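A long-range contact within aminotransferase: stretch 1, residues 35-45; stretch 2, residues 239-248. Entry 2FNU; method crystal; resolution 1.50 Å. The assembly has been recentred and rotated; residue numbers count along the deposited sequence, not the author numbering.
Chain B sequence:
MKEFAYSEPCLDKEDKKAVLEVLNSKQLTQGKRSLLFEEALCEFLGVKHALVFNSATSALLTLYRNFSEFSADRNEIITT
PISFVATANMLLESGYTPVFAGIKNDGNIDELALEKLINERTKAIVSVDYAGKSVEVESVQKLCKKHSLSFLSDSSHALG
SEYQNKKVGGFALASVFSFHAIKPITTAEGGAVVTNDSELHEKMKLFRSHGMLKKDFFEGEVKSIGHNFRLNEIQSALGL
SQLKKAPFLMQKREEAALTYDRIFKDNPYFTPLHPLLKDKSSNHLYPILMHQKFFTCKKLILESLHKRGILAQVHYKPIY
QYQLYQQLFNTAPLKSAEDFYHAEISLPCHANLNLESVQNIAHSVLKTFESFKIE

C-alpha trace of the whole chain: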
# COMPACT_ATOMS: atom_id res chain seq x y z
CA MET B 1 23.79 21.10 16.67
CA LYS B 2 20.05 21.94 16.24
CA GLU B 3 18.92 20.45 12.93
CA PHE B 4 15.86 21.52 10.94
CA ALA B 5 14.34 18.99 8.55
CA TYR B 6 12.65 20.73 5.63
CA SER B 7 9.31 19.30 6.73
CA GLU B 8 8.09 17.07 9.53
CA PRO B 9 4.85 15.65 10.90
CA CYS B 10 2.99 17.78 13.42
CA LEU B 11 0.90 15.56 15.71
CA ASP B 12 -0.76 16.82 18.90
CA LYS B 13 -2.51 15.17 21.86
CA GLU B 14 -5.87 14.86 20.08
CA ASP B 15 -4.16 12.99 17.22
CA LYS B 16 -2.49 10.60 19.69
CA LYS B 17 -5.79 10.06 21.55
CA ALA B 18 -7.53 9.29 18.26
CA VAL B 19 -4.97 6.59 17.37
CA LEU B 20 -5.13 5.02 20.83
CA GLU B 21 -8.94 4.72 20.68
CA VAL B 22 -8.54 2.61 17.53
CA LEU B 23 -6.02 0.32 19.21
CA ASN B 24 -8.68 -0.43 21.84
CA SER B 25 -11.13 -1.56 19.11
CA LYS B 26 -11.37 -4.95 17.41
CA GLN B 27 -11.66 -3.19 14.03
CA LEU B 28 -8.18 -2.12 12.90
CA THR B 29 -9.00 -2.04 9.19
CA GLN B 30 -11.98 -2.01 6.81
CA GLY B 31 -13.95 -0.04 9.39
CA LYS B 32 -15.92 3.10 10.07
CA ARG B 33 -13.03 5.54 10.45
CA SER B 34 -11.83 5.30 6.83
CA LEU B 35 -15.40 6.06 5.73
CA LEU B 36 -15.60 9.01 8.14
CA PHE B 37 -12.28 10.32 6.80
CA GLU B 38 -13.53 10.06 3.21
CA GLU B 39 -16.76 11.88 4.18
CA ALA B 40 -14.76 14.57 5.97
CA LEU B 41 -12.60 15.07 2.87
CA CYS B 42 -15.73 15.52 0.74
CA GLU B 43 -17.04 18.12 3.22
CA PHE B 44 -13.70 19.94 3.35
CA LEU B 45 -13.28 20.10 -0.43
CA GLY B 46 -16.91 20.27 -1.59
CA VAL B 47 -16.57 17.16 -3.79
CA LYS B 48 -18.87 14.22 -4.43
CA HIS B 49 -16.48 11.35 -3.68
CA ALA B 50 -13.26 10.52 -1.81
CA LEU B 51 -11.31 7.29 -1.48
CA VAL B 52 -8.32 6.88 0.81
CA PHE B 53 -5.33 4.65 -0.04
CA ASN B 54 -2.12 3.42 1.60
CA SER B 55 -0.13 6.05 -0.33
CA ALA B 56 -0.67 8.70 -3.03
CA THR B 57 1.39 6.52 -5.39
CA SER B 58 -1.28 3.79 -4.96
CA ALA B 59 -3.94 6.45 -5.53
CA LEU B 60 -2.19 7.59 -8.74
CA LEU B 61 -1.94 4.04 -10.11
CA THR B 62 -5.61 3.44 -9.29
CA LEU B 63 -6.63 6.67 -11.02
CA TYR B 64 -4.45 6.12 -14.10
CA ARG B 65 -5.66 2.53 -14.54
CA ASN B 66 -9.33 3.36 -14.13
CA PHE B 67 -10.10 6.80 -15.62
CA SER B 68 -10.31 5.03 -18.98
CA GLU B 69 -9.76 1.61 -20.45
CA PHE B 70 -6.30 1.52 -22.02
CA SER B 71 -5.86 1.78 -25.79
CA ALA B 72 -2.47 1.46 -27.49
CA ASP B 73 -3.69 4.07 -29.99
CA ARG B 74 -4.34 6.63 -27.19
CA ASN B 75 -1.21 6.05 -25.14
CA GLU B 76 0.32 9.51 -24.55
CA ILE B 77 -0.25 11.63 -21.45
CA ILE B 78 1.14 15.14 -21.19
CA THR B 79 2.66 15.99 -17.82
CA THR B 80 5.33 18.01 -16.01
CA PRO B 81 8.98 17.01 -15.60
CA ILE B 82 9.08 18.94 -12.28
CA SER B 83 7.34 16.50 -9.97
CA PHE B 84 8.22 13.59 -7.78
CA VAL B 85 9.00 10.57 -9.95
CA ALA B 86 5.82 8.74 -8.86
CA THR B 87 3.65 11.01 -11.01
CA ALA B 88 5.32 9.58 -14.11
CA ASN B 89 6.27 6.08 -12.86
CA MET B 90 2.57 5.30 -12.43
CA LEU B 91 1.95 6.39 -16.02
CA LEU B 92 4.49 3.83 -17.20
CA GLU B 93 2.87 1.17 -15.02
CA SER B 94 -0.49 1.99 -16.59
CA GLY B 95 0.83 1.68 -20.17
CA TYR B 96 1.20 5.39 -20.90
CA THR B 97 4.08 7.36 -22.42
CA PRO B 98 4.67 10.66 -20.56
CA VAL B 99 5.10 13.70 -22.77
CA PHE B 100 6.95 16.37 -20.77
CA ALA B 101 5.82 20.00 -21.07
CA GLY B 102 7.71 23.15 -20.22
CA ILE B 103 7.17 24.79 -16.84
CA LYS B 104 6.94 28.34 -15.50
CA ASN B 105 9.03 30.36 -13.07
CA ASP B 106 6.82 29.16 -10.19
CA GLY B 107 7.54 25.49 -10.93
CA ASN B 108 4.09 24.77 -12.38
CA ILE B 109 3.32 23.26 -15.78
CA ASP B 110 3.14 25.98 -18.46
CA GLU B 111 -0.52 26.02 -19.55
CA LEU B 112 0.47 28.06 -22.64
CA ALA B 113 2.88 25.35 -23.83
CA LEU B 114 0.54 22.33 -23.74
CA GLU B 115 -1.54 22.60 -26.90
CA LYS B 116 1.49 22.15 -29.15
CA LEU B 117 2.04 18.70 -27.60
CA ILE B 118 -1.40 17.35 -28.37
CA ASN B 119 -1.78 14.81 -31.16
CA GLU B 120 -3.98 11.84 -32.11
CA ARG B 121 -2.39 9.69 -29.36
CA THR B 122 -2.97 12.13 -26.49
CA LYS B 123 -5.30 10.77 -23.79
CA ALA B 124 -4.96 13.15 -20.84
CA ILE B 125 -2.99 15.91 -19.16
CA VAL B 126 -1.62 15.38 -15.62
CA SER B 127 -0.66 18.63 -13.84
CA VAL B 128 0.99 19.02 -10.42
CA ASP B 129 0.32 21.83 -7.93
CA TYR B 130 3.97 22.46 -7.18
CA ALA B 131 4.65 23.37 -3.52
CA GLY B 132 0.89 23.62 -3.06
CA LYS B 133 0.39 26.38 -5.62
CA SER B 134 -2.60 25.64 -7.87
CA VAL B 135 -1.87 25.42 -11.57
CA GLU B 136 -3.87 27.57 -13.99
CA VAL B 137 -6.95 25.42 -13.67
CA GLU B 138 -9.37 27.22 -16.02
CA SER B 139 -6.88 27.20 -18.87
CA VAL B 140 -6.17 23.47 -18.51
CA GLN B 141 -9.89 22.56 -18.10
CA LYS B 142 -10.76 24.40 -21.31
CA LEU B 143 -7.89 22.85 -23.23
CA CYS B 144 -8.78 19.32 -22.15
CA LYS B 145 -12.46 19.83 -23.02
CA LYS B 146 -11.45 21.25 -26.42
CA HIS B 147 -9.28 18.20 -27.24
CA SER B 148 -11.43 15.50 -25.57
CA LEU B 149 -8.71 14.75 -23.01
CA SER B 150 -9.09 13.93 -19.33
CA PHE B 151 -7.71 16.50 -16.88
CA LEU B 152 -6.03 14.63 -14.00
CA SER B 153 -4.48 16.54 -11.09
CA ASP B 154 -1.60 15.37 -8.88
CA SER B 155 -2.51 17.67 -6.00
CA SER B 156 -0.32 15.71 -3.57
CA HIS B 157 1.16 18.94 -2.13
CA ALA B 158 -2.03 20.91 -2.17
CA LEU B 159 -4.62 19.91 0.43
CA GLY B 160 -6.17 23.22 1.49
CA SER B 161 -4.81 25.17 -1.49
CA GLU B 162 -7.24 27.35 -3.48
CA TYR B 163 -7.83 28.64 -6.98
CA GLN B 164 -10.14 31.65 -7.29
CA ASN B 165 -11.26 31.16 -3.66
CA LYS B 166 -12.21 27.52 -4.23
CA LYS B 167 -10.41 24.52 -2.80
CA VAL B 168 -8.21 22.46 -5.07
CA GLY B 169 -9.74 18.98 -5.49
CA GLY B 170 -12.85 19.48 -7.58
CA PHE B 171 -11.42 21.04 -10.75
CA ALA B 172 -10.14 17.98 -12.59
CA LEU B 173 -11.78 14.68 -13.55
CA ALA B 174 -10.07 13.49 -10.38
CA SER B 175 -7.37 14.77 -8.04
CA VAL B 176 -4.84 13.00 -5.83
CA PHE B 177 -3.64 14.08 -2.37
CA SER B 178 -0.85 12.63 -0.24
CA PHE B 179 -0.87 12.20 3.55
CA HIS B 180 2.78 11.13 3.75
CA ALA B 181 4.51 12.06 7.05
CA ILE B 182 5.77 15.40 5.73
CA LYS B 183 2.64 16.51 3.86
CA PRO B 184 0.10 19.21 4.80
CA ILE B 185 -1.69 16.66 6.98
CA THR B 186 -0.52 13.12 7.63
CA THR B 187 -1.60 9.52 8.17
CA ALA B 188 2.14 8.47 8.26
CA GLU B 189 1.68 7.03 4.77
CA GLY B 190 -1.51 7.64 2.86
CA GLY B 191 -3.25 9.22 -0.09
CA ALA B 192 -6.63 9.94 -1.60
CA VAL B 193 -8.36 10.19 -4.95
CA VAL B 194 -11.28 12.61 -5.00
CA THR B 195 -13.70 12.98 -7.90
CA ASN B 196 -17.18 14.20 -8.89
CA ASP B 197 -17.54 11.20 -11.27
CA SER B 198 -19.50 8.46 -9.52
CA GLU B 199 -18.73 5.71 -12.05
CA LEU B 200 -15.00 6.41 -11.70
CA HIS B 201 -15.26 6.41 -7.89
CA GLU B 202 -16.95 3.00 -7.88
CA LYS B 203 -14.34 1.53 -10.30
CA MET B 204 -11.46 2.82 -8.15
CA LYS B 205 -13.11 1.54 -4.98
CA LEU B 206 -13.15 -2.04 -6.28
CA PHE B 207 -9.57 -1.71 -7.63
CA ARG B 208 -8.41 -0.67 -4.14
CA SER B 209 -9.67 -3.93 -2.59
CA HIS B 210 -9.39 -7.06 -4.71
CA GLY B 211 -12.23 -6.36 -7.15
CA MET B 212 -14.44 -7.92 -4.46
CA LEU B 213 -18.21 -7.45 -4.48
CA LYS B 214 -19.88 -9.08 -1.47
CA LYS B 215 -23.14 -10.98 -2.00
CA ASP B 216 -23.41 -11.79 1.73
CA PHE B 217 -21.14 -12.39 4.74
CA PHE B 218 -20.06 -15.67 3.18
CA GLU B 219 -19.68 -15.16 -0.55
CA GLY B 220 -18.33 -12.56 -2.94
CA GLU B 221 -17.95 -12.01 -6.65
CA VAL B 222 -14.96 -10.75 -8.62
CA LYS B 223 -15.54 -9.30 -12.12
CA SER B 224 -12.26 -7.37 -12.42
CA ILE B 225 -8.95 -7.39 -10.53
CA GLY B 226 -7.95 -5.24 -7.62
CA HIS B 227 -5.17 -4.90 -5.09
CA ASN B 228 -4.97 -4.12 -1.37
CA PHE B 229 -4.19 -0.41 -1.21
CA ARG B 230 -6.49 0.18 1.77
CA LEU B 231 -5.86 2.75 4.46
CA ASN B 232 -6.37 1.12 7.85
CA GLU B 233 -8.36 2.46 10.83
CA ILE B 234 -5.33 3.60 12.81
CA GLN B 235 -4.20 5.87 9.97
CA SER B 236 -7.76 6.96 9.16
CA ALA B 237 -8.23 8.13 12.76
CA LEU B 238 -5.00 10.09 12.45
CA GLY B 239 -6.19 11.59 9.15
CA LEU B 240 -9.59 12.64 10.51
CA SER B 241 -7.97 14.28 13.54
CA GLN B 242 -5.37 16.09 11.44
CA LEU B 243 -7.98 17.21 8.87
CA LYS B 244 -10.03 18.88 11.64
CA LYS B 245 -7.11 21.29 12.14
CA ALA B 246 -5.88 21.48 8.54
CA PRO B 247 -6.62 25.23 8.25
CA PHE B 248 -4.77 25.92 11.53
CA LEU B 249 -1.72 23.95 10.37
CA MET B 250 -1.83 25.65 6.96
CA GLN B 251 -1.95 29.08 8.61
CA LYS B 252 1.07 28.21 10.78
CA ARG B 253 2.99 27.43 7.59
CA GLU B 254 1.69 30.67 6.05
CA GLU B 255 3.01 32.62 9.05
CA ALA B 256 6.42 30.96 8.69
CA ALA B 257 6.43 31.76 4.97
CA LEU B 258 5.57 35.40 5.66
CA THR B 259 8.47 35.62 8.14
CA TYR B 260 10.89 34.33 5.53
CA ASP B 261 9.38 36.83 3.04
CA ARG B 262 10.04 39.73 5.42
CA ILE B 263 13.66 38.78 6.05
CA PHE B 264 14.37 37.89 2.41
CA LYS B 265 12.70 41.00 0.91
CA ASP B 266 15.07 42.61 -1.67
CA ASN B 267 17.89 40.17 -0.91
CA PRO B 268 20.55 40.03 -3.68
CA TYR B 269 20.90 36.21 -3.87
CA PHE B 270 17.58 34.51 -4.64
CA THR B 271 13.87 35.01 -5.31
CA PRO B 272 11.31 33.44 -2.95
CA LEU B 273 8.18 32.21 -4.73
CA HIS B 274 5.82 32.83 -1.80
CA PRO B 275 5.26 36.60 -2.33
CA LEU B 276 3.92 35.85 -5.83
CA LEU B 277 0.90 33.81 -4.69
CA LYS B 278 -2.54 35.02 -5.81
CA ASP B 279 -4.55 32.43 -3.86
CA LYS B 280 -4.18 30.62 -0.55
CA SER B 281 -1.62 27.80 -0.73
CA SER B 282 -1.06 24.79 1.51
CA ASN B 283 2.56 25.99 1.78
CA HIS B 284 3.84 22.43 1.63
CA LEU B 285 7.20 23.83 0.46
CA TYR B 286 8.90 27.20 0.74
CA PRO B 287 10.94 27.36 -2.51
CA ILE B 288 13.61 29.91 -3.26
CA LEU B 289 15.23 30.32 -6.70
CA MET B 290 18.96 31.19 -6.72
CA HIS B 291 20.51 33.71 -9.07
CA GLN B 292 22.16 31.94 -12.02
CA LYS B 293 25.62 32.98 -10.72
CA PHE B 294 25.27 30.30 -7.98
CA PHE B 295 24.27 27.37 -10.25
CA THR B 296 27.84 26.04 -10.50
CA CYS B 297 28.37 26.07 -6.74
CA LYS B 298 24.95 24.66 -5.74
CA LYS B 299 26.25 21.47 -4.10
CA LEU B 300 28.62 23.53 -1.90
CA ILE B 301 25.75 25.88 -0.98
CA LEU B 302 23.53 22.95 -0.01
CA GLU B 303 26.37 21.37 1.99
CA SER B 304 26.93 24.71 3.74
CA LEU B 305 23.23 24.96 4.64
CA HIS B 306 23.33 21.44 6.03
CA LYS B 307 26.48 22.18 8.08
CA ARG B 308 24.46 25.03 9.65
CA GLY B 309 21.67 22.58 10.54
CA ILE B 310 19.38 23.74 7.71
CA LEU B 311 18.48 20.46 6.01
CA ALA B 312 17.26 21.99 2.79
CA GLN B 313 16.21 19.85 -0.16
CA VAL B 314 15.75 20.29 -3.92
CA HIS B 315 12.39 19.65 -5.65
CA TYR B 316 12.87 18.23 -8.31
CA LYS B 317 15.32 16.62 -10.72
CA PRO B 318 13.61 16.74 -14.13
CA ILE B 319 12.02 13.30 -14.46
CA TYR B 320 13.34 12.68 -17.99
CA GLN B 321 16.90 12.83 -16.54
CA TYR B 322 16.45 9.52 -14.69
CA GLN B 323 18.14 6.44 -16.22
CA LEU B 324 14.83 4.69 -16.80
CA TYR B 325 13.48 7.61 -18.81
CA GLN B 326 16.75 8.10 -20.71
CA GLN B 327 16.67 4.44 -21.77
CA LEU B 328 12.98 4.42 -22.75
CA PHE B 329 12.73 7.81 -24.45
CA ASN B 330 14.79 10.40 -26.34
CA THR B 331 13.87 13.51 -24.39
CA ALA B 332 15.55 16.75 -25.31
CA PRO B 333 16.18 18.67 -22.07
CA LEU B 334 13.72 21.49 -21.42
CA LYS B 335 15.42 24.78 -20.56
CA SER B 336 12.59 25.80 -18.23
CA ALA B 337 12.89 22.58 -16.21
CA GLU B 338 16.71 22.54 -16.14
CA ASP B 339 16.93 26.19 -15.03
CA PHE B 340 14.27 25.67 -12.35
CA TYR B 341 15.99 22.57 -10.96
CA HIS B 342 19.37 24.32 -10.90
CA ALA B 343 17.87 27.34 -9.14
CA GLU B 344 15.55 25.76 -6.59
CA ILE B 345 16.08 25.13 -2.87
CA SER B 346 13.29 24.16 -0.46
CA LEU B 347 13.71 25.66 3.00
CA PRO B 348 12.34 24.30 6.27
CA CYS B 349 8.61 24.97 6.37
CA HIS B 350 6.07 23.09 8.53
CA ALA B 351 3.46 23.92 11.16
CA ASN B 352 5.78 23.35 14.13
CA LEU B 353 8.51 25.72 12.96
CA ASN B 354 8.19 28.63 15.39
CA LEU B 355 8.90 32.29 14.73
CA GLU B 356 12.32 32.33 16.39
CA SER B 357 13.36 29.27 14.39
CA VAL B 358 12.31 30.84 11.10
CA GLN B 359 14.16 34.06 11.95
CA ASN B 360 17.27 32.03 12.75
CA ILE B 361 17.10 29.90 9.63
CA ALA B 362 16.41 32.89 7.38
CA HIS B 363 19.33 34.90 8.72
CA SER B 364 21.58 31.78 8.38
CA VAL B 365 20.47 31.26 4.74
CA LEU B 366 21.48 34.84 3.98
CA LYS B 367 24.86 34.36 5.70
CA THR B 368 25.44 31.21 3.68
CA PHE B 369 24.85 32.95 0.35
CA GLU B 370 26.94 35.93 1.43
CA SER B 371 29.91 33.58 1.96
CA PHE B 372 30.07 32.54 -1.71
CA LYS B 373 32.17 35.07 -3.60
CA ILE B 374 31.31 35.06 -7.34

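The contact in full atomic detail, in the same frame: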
# COMPACT_ATOMS: atom_id res chain seq x y z
N LEU B 35 -14.21 5.45 6.31
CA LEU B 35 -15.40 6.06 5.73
C LEU B 35 -15.62 7.49 6.26
O LEU B 35 -15.93 8.40 5.47
CB LEU B 35 -16.62 5.20 6.03
CG LEU B 35 -16.61 3.82 5.37
CD1 LEU B 35 -17.77 2.99 5.92
CD2 LEU B 35 -16.70 3.92 3.85
N LEU B 36 -15.45 7.68 7.56
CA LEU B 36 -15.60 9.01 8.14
C LEU B 36 -14.57 9.98 7.57
O LEU B 36 -14.86 11.15 7.32
CB LEU B 36 -15.46 8.94 9.66
CG LEU B 36 -16.60 8.31 10.46
CD1 LEU B 36 -16.15 8.11 11.89
CD2 LEU B 36 -17.85 9.21 10.39
N PHE B 37 -13.35 9.49 7.37
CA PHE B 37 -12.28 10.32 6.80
C PHE B 37 -12.62 10.73 5.37
O PHE B 37 -12.47 11.90 4.99
CB PHE B 37 -10.95 9.55 6.89
CG PHE B 37 -9.71 10.34 6.47
CD1 PHE B 37 -9.63 11.74 6.55
CD2 PHE B 37 -8.59 9.65 6.04
CE1 PHE B 37 -8.45 12.41 6.18
CE2 PHE B 37 -7.43 10.29 5.67
CZ PHE B 37 -7.35 11.67 5.72
N GLU B 38 -13.09 9.77 4.57
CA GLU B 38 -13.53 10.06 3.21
C GLU B 38 -14.67 11.09 3.20
O GLU B 38 -14.64 12.04 2.40
CB GLU B 38 -13.94 8.75 2.53
CG GLU B 38 -12.71 7.90 2.21
CD GLU B 38 -13.04 6.48 1.79
OE1 GLU B 38 -12.09 5.76 1.40
OE2 GLU B 38 -14.23 6.06 1.83
N GLU B 39 -15.66 10.92 4.08
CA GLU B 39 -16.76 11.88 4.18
C GLU B 39 -16.25 13.26 4.59
O GLU B 39 -16.71 14.28 4.05
CB GLU B 39 -17.81 11.39 5.18
CG GLU B 39 -18.61 10.20 4.63
CD GLU B 39 -19.37 9.40 5.67
OE1 GLU B 39 -19.99 8.39 5.28
OE2 GLU B 39 -19.36 9.76 6.87
N ALA B 40 -15.31 13.30 5.53
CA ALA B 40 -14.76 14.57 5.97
C ALA B 40 -13.99 15.27 4.85
O ALA B 40 -14.02 16.51 4.71
CB ALA B 40 -13.90 14.38 7.22
N LEU B 41 -13.29 14.49 4.02
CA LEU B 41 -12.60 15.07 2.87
C LEU B 41 -13.60 15.67 1.88
O LEU B 41 -13.36 16.74 1.32
CB LEU B 41 -11.71 14.03 2.17
CG LEU B 41 -10.44 13.64 2.94
CD1 LEU B 41 -9.88 12.33 2.39
CD2 LEU B 41 -9.38 14.77 2.87
N CYS B 42 -14.72 14.99 1.65
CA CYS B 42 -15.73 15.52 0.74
C CYS B 42 -16.28 16.84 1.28
O CYS B 42 -16.52 17.77 0.51
CB CYS B 42 -16.88 14.53 0.56
SG CYS B 42 -16.36 13.08 -0.42
N GLU B 43 -16.50 16.91 2.59
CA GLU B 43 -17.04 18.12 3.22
C GLU B 43 -16.03 19.27 3.16
O GLU B 43 -16.37 20.41 2.84
CB GLU B 43 -17.49 17.85 4.64
CG GLU B 43 -18.68 16.93 4.65
CD GLU B 43 -19.50 16.99 5.92
OE1 GLU B 43 -19.52 18.06 6.57
OE2 GLU B 43 -20.12 15.96 6.26
N PHE B 44 -14.76 18.94 3.40
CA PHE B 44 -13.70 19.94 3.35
C PHE B 44 -13.52 20.54 1.96
O PHE B 44 -13.31 21.75 1.82
CB PHE B 44 -12.41 19.28 3.84
CG PHE B 44 -11.22 20.21 3.95
CD1 PHE B 44 -11.10 21.09 5.01
CD2 PHE B 44 -10.18 20.14 3.03
CE1 PHE B 44 -9.98 21.93 5.11
CE2 PHE B 44 -9.07 20.98 3.13
CZ PHE B 44 -8.98 21.85 4.17
N LEU B 45 -13.58 19.69 0.93
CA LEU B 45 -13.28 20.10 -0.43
C LEU B 45 -14.51 20.49 -1.26
O LEU B 45 -14.38 21.13 -2.31
CB LEU B 45 -12.53 18.97 -1.15
CG LEU B 45 -11.17 18.62 -0.53
CD1 LEU B 45 -10.69 17.33 -1.18
CD2 LEU B 45 -10.18 19.76 -0.73
N GLY B 239 -5.79 10.66 10.22
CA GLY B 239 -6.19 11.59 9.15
C GLY B 239 -7.36 12.49 9.49
O GLY B 239 -7.32 13.69 9.21
N LEU B 240 -8.40 11.90 10.08
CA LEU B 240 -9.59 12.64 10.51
C LEU B 240 -9.20 13.73 11.51
O LEU B 240 -9.64 14.87 11.40
CB LEU B 240 -10.59 11.72 11.19
CG LEU B 240 -11.80 11.14 10.48
CD1 LEU B 240 -12.47 10.17 11.45
CD2 LEU B 240 -12.77 12.25 10.08
N SER B 241 -8.35 13.36 12.47
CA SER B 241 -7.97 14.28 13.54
C SER B 241 -7.11 15.42 12.99
O SER B 241 -7.29 16.59 13.36
CB SER B 241 -7.23 13.52 14.65
OG SER B 241 -6.93 14.39 15.73
N GLN B 242 -6.18 15.08 12.10
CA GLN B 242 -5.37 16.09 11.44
C GLN B 242 -6.21 17.01 10.54
O GLN B 242 -6.02 18.23 10.52
CB GLN B 242 -4.29 15.38 10.60
CG GLN B 242 -3.16 14.79 11.45
CD GLN B 242 -1.95 15.69 11.46
OE1 GLN B 242 -1.33 15.93 10.42
NE2 GLN B 242 -1.61 16.22 12.65
N LEU B 243 -7.16 16.43 9.80
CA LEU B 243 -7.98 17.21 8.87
C LEU B 243 -8.80 18.26 9.62
O LEU B 243 -9.00 19.37 9.11
CB LEU B 243 -8.91 16.30 8.05
CG LEU B 243 -9.77 17.01 7.01
CD1 LEU B 243 -8.92 17.70 5.94
CD2 LEU B 243 -10.69 15.99 6.38
N LYS B 244 -9.24 17.93 10.83
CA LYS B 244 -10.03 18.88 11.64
C LYS B 244 -9.26 20.17 11.93
O LYS B 244 -9.88 21.22 12.18
CB LYS B 244 -10.47 18.24 12.96
CG LYS B 244 -11.66 17.31 12.81
CD LYS B 244 -11.94 16.51 14.08
CE LYS B 244 -13.17 15.62 13.88
NZ LYS B 244 -13.27 14.44 14.78
N LYS B 245 -7.93 20.09 11.93
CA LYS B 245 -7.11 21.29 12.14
C LYS B 245 -6.29 21.67 10.91
O LYS B 245 -5.33 22.44 11.03
CB LYS B 245 -6.19 21.14 13.37
CG LYS B 245 -5.27 19.95 13.33
CD LYS B 245 -4.29 19.97 14.50
CE LYS B 245 -3.73 18.58 14.72
NZ LYS B 245 -4.71 17.70 15.44
N ALA B 246 -6.67 21.17 9.74
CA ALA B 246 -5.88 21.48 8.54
C ALA B 246 -5.73 23.00 8.29
O ALA B 246 -4.65 23.44 7.93
CB ALA B 246 -6.46 20.76 7.30
N PRO B 247 -6.81 23.79 8.45
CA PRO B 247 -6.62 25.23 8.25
C PRO B 247 -5.65 25.88 9.25
O PRO B 247 -4.87 26.77 8.86
CB PRO B 247 -8.04 25.79 8.41
CG PRO B 247 -8.93 24.63 7.99
CD PRO B 247 -8.23 23.45 8.64
N PHE B 248 -5.70 25.45 10.51
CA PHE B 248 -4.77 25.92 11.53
C PHE B 248 -3.32 25.60 11.14
O PHE B 248 -2.44 26.46 11.20
CB PHE B 248 -5.13 25.29 12.89
CG PHE B 248 -4.11 25.54 13.97
CD1 PHE B 248 -4.17 26.69 14.75
CD2 PHE B 248 -3.09 24.62 14.21
CE1 PHE B 248 -3.22 26.92 15.76
CE2 PHE B 248 -2.13 24.85 15.21
CZ PHE B 248 -2.21 26.00 15.98

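Residues 35-45 are helical throughout. The second stretch opens in a helix carried in from earlier in the chain, and Lys245 is the N-cap of the next helix. The axes of helices 35-45 and 239-244 run in roughly the same direction, 24° apart, and approach to 9.5 Å. The backbones come closest at Phe37 and Leu240, whose CA atoms are 5.1 Å apart. No hydrogen bond crosses the contact; its side chains are apolar, and together the stretches bury 431 Å².

Leu243 is the central knob. It points toward the first helix and sits among Phe37, Ala40, Leu41 and Phe44. Leu243 CD2 lies 3.7 Å from Ala40 CB and 3.9 Å from Leu41 CD2. Leu243 CD1 lies over the face of the Phe44 ring, 3.9 Å from Phe44 CG. The small Ala40 side chain also meets Leu240, with Ala40 CB 3.7 Å from Leu240 CD2. Leu240 reaches Leu36 as well, with Leu240 CD1 3.7 Å from Leu36 CB.

Gly239 suits the buried Phe37 ring. Gly239 CA packs over the ring face, 3.9 Å from the centroid of the Phe37 ring. An ideal CB on Gly239 would lie 2.4 Å from Phe37 CE2, a clash.

At the far end, Phe44 CE1 meets Pro247 CG at 4.1 Å, at the ring edge. Phe44 CZ is 4.2 Å from Ala246 CB.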